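Local atomic coordinates of mandelate racemase/muconate lactonizing protein (Paenibacillus sp., PDB entry 3V5C), a protein that probably catalyses the magnesium-dependent dehydration of galacturonate, as a galacturonate dehydratase of the enolase superfamily. Residues 247-250 and 251-255; 268-271 and 272-275; 186-189 and 190-194. The protein carries 1 engineered substitution. All blocks are in the same frame, centred on the assembly; numbering follows the deposited sequence.

Contact 1 of 3, residues 247-250 and 251-255; sequences KEWL and GQRGQ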
# COMPACT_ATOMS: atom_id res chain seq x y z
N LYS A 247 -10.04 -19.84 11.92
CA LYS A 247 -9.62 -19.28 13.20
C LYS A 247 -9.70 -20.29 14.34
O LYS A 247 -8.81 -20.37 15.18
CB LYS A 247 -10.47 -18.06 13.53
CG LYS A 247 -10.06 -16.84 12.74
CD LYS A 247 -8.73 -16.36 13.22
CE LYS A 247 -8.60 -14.86 13.04
NZ LYS A 247 -8.00 -14.25 14.26
N GLU A 248 -10.78 -21.07 14.37
CA GLU A 248 -10.96 -22.08 15.40
C GLU A 248 -9.90 -23.16 15.26
O GLU A 248 -9.33 -23.62 16.25
CB GLU A 248 -12.37 -22.67 15.32
CG GLU A 248 -12.61 -23.89 16.17
CD GLU A 248 -14.09 -24.27 16.19
OE1 GLU A 248 -14.93 -23.36 16.04
OE2 GLU A 248 -14.40 -25.47 16.34
N TRP A 249 -9.63 -23.55 14.02
CA TRP A 249 -8.61 -24.55 13.71
C TRP A 249 -7.23 -24.06 14.15
O TRP A 249 -6.48 -24.79 14.79
CB TRP A 249 -8.65 -24.81 12.20
CG TRP A 249 -7.71 -25.87 11.68
CD1 TRP A 249 -7.96 -27.21 11.57
CD2 TRP A 249 -6.40 -25.66 11.15
NE1 TRP A 249 -6.86 -27.85 11.02
CE2 TRP A 249 -5.90 -26.92 10.75
CE3 TRP A 249 -5.60 -24.52 10.97
CZ2 TRP A 249 -4.64 -27.07 10.18
CZ3 TRP A 249 -4.34 -24.68 10.41
CH2 TRP A 249 -3.87 -25.94 10.02
N LEU A 250 -6.88 -22.82 13.81
CA LEU A 250 -5.61 -22.24 14.24
C LEU A 250 -5.52 -22.21 15.77
O LEU A 250 -4.45 -22.43 16.33
CB LEU A 250 -5.46 -20.82 13.70
CG LEU A 250 -5.14 -20.71 12.20
CD1 LEU A 250 -5.26 -19.25 11.78
CD2 LEU A 250 -3.75 -21.24 11.92
N GLY A 251 -6.63 -21.91 16.42
CA GLY A 251 -6.66 -21.84 17.88
C GLY A 251 -6.40 -23.20 18.51
O GLY A 251 -5.60 -23.32 19.44
N GLN A 252 -7.07 -24.23 18.00
CA GLN A 252 -6.92 -25.57 18.55
C GLN A 252 -5.48 -26.04 18.43
O GLN A 252 -5.02 -26.86 19.22
CB GLN A 252 -7.85 -26.55 17.84
CG GLN A 252 -9.30 -26.43 18.26
CD GLN A 252 -9.50 -26.73 19.74
OE1 GLN A 252 -9.28 -27.86 20.19
NE2 GLN A 252 -9.92 -25.73 20.50
N ARG A 253 -4.77 -25.51 17.43
CA ARG A 253 -3.40 -25.92 17.15
C ARG A 253 -2.38 -25.05 17.87
O ARG A 253 -1.19 -25.37 17.87
CB ARG A 253 -3.14 -25.84 15.64
CG ARG A 253 -4.01 -26.76 14.82
CD ARG A 253 -3.74 -26.57 13.34
NE ARG A 253 -2.31 -26.60 13.07
CZ ARG A 253 -1.61 -27.69 12.79
NH1 ARG A 253 -0.31 -27.60 12.56
NH2 ARG A 253 -2.21 -28.88 12.72
N GLY A 254 -2.84 -23.95 18.46
CA GLY A 254 -1.94 -22.99 19.08
C GLY A 254 -1.05 -22.30 18.06
O GLY A 254 0.03 -21.79 18.39
N GLN A 255 -1.51 -22.26 16.81
CA GLN A 255 -0.77 -21.65 15.72
C GLN A 255 -1.17 -20.19 15.56
O GLN A 255 -2.31 -19.88 15.20
CB GLN A 255 -0.98 -22.44 14.42
CG GLN A 255 -0.12 -21.99 13.25
CD GLN A 255 -0.10 -22.99 12.10
OE1 GLN A 255 -0.87 -23.95 12.08
NE2 GLN A 255 0.79 -22.76 11.14
O HOH W 1 -10.13 -22.73 18.97

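Contact 2 of 3, residues 268-271 and 272-275; sequences PHLI and EWAT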
# COMPACT_ATOMS: atom_id res chain seq x y z
N PRO A 268 -18.79 -6.49 1.12
CA PRO A 268 -19.32 -5.34 1.85
C PRO A 268 -19.43 -5.58 3.35
O PRO A 268 -19.63 -4.60 4.08
CB PRO A 268 -20.73 -5.16 1.26
CG PRO A 268 -20.75 -5.94 0.01
CD PRO A 268 -19.77 -7.06 0.19
N HIS A 269 -19.35 -6.83 3.78
CA HIS A 269 -19.49 -7.17 5.20
C HIS A 269 -18.17 -7.50 5.88
O HIS A 269 -18.15 -7.93 7.04
CB HIS A 269 -20.46 -8.36 5.36
CG HIS A 269 -21.85 -8.06 4.89
ND1 HIS A 269 -22.79 -9.05 4.68
CD2 HIS A 269 -22.46 -6.89 4.61
CE1 HIS A 269 -23.91 -8.49 4.27
NE2 HIS A 269 -23.74 -7.18 4.22
N LEU A 270 -17.06 -7.28 5.18
CA LEU A 270 -15.74 -7.67 5.70
C LEU A 270 -15.40 -7.07 7.06
O LEU A 270 -14.91 -7.76 7.94
CB LEU A 270 -14.62 -7.37 4.69
CG LEU A 270 -13.20 -7.72 5.15
CD1 LEU A 270 -13.10 -9.21 5.45
CD2 LEU A 270 -12.16 -7.33 4.09
N ILE A 271 -15.68 -5.79 7.23
CA ILE A 271 -15.35 -5.15 8.49
C ILE A 271 -16.19 -5.72 9.61
O ILE A 271 -15.69 -6.01 10.69
CB ILE A 271 -15.43 -3.61 8.39
CG1 ILE A 271 -14.28 -3.11 7.51
CG2 ILE A 271 -15.31 -2.98 9.77
CD1 ILE A 271 -14.49 -1.70 6.98
N GLU A 272 -17.48 -5.95 9.34
CA GLU A 272 -18.34 -6.63 10.30
C GLU A 272 -17.73 -8.00 10.70
O GLU A 272 -17.61 -8.31 11.90
CB GLU A 272 -19.75 -6.77 9.72
CG GLU A 272 -20.73 -7.47 10.63
CD GLU A 272 -22.14 -7.51 10.07
OE1 GLU A 272 -22.39 -6.86 9.03
OE2 GLU A 272 -23.00 -8.20 10.67
N TRP A 273 -17.33 -8.80 9.72
CA TRP A 273 -16.68 -10.07 10.03
C TRP A 273 -15.43 -9.88 10.88
O TRP A 273 -15.18 -10.64 11.81
CB TRP A 273 -16.31 -10.80 8.73
CG TRP A 273 -17.49 -11.08 7.86
CD1 TRP A 273 -18.82 -11.01 8.22
CD2 TRP A 273 -17.47 -11.45 6.48
NE1 TRP A 273 -19.61 -11.32 7.13
CE2 TRP A 273 -18.81 -11.60 6.06
CE3 TRP A 273 -16.44 -11.71 5.56
CZ2 TRP A 273 -19.14 -11.97 4.76
CZ3 TRP A 273 -16.77 -12.06 4.27
CH2 TRP A 273 -18.11 -12.20 3.88
N ALA A 274 -14.65 -8.86 10.57
CA ALA A 274 -13.45 -8.57 11.35
C ALA A 274 -13.78 -8.22 12.81
O ALA A 274 -13.12 -8.72 13.73
CB ALA A 274 -12.63 -7.46 10.70
N THR A 275 -14.79 -7.38 13.00
CA THR A 275 -15.19 -7.01 14.36
C THR A 275 -15.70 -8.23 15.12
O THR A 275 -15.69 -8.24 16.35
CB THR A 275 -16.25 -5.89 14.40
OG1 THR A 275 -17.51 -6.39 13.95
CG2 THR A 275 -15.83 -4.71 13.55
O HOH W 2 -18.94 -4.51 7.11
O HOH W 3 -22.57 -11.19 7.00

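Contact 3 of 3, residues 186-189 and 190-194; sequences RDIA and IVRGI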
# COMPACT_ATOMS: atom_id res chain seq x y z
N ARG A 186 5.45 -26.84 -3.79
CA ARG A 186 6.47 -25.84 -4.15
C ARG A 186 6.26 -24.57 -3.33
O ARG A 186 7.24 -24.00 -2.85
CB ARG A 186 6.49 -25.59 -5.67
CG ARG A 186 7.21 -24.32 -6.16
CD ARG A 186 8.60 -24.48 -6.76
NE ARG A 186 8.75 -25.45 -7.86
CZ ARG A 186 8.94 -25.15 -9.15
NH1 ARG A 186 8.98 -23.89 -9.61
NH2 ARG A 186 9.12 -26.15 -10.01
N ASP A 187 5.00 -24.14 -3.15
CA ASP A 187 4.72 -23.00 -2.29
C ASP A 187 5.38 -23.19 -0.93
O ASP A 187 6.05 -22.30 -0.42
CB ASP A 187 3.21 -22.85 -2.00
CG ASP A 187 2.40 -22.32 -3.17
OD1 ASP A 187 2.94 -21.72 -4.13
OD2 ASP A 187 1.16 -22.53 -3.10
N ILE A 188 5.13 -24.36 -0.33
CA ILE A 188 5.60 -24.65 1.03
C ILE A 188 7.13 -24.59 1.11
O ILE A 188 7.68 -23.96 2.01
CB ILE A 188 5.11 -26.03 1.49
CG1 ILE A 188 3.60 -25.98 1.71
CG2 ILE A 188 5.82 -26.43 2.81
CD1 ILE A 188 2.91 -27.34 1.71
N ALA A 189 7.78 -25.24 0.15
CA ALA A 189 9.24 -25.28 0.09
C ALA A 189 9.80 -23.87 -0.04
O ALA A 189 10.82 -23.54 0.58
CB ALA A 189 9.70 -26.11 -1.10
N ILE A 190 9.17 -23.05 -0.87
CA ILE A 190 9.62 -21.67 -1.04
C ILE A 190 9.48 -20.86 0.25
O ILE A 190 10.38 -20.12 0.65
CB ILE A 190 8.89 -20.99 -2.21
CG1 ILE A 190 9.37 -21.58 -3.54
CG2 ILE A 190 9.09 -19.47 -2.18
CD1 ILE A 190 8.58 -21.16 -4.76
N VAL A 191 8.33 -20.98 0.90
CA VAL A 191 8.14 -20.27 2.14
C VAL A 191 9.18 -20.68 3.18
O VAL A 191 9.77 -19.83 3.83
CB VAL A 191 6.73 -20.44 2.68
CG1 VAL A 191 6.62 -19.75 4.04
CG2 VAL A 191 5.73 -19.84 1.68
N ARG A 192 9.41 -21.98 3.32
CA ARG A 192 10.45 -22.45 4.23
C ARG A 192 11.80 -21.82 3.88
O ARG A 192 12.52 -21.34 4.75
CB ARG A 192 10.61 -23.97 4.13
CG ARG A 192 9.45 -24.78 4.63
CD ARG A 192 9.85 -26.26 4.73
NE ARG A 192 8.83 -27.05 5.41
CZ ARG A 192 8.58 -26.98 6.71
NH1 ARG A 192 9.30 -26.16 7.47
NH2 ARG A 192 7.63 -27.72 7.26
N GLY A 193 12.13 -21.85 2.60
CA GLY A 193 13.41 -21.34 2.13
C GLY A 193 13.61 -19.88 2.49
O GLY A 193 14.67 -19.47 2.95
N ILE A 194 12.59 -19.07 2.27
CA ILE A 194 12.70 -17.65 2.58
C ILE A 194 12.80 -17.39 4.08
O ILE A 194 13.56 -16.54 4.52
CB ILE A 194 11.58 -16.85 1.91
CG1 ILE A 194 11.82 -16.87 0.40
CG2 ILE A 194 11.55 -15.41 2.44
CD1 ILE A 194 10.60 -16.59 -0.43

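Contact 1 of 3, residues 247-250 and 251-255
Trp249 and Arg253, one turn apart at the C-terminal end of helix 240-253, lie side by side: the guanidinium rests flat on the indole, planes 13° apart and centres 4.6 Å from each other, with CD over the six-membered ring. The Arg253 chain is bent at chi3 (48°), which turns NE toward the amide of Gln255; NE donates to Gln255 OE1 at 3.2 Å. At its other end the same amide gives NE2 to the carbonyl of Leu221, so both its polar atoms are engaged. The last turn closes in a Schellman motif. Gln255 N reaches back to Leu250 O at 3.0 Å, Gly254 N bonds Gly251 O, and Gly254 takes the positive phi (66°). Leu250 O also receives a weak bond from Arg253 N, which is held by Trp249 O as well. Glu248 O accepts hydrogen bonds from Gln252 N, at 2.9 Å, and from water 1, which in turn accepts a weak bond from Gln252 NE2. Lys247 NZ is paired with Asp280. In the unit of strand 231-233, helix 240-253 and strand 258-261, Trp249, Leu250 and Arg253 lean on helix 214-223, touching Lys218, Leu221 and Ala222.

Contact 2 of 3, residues 268-271 and 272-275
The N-terminal end of helix 270-275, in the beta-alpha-beta unit between strands 258-261 and 281-282, is where His269 and Trp273 meet, with His269 at the N-cap position. Trp273 N donates to His269 O at 2.9 Å with an N-H...O angle of 168°, and the indole of the same tryptophan folds back against this carbonyl. With CG anti to the carbonyl carbon and beside the backbone N (chi1 -59°), one ring face is brought against the start of the helix: His269 O stands 3.3 Å above the ring plane toward its rim, and Leu270 CA sits over the same face. His269 CB packs 3.6 Å from Trp273 NE1. Water 3, in the ring plane at the indole edge, accepts from NE1 at 3.0 Å and weakly from His269 ND1, tying the two side chains through one oxygen. Leu270 CD1 comes to 4.2 Å from Trp273 CE3, the two side chains crossing at about a right angle. An alanine in place of Trp273 would probably take away the ring that His269 O and Leu270 CA lie over and leave water 3 without its stronger donor.

Farther along, Ala274 N and Thr275 N continue the bonding to Leu270 O and Ile271 O, while Thr275 OG1 donates to Glu272 O at 2.8 Å. At the helix start water 2 accepts a hydrogen bond from Glu272 N and donates one to Pro268 O. Glu272 OE2 pairs with Arg276, and Trp273 also touches Glu238, a magnesium ligand. Leu270 and Ala274 lie on Leu282 of strand 281-282, with the side chain of Leu270 about 6 Å from the magnesium ion: a short helix of an enolase-type TIM barrel, following a metal-binding strand and packed on the next one.

Contact 3 of 3, residues 186-189 and 190-194
Four successive i to i+4 bonds link 186-189 to 190-193 in a regular part of helix 180-198, and a fifth, Ile194 N to Ile190 O, continues the run. Ile190 N, Val191 N, Arg192 N and Gly193 N each donate at 2.9 Å to Arg186 O, Asp187 O, Ile188 O and Ala189 O respectively, the straightest of these four being Arg192 N-H to Ile188 O at 173°. On the side chains, Ile190 CD1 lies 3.7 Å from Arg186 CG and 3.9 Å from Arg186 CD, a methyl against the aliphatic part of an arginine that bends at chi2 (103°) and chi3. Its NH1 forms a salt bridge with Asp139 and its NH2 a hydrogen bond with Leu142 O. Arg192 adopts two conformers; in one of them it runs alongside Ile188, an approach that is therefore uncertain, with NH1 paired with Asp226. The buried carboxylate of Asp187 is bound by Arg173, Tyr212 and the backbone N of Gly172, which probably favours its charged form. Beyond the helix, Ile190, Val191 and Ile194 press on Ile169 of strand 167-170, and Val191 and Ile194 also on Ile206 and Ile204 of strand 204-207, while Arg186, Ala189 and Ile190 meet helix 145-161.

All three contacts sit on helices of the barrel domain, in chain order contact 3, contact 1, contact 2. The centres of contacts 1 and 2 are about 20 Å apart and their nearest atoms about 8 Å, without touching; contacts 1 and 3 lie about 22 Å apart between centres, about 9 Å between nearest atoms. The centres of contacts 2 and 3 are about 31 Å apart, their nearest atoms about 21 Å. Strand 258-261 connects contacts 1 and 2, following the helix of 247-255 and preceding that of 268-275; it carries Asp261, which with Glu238 binds magnesium. Contact 2 borders the metal site through Leu270 and Trp273, whereas contact 1 is on the surface, its centre about 29 Å from the chain's centre.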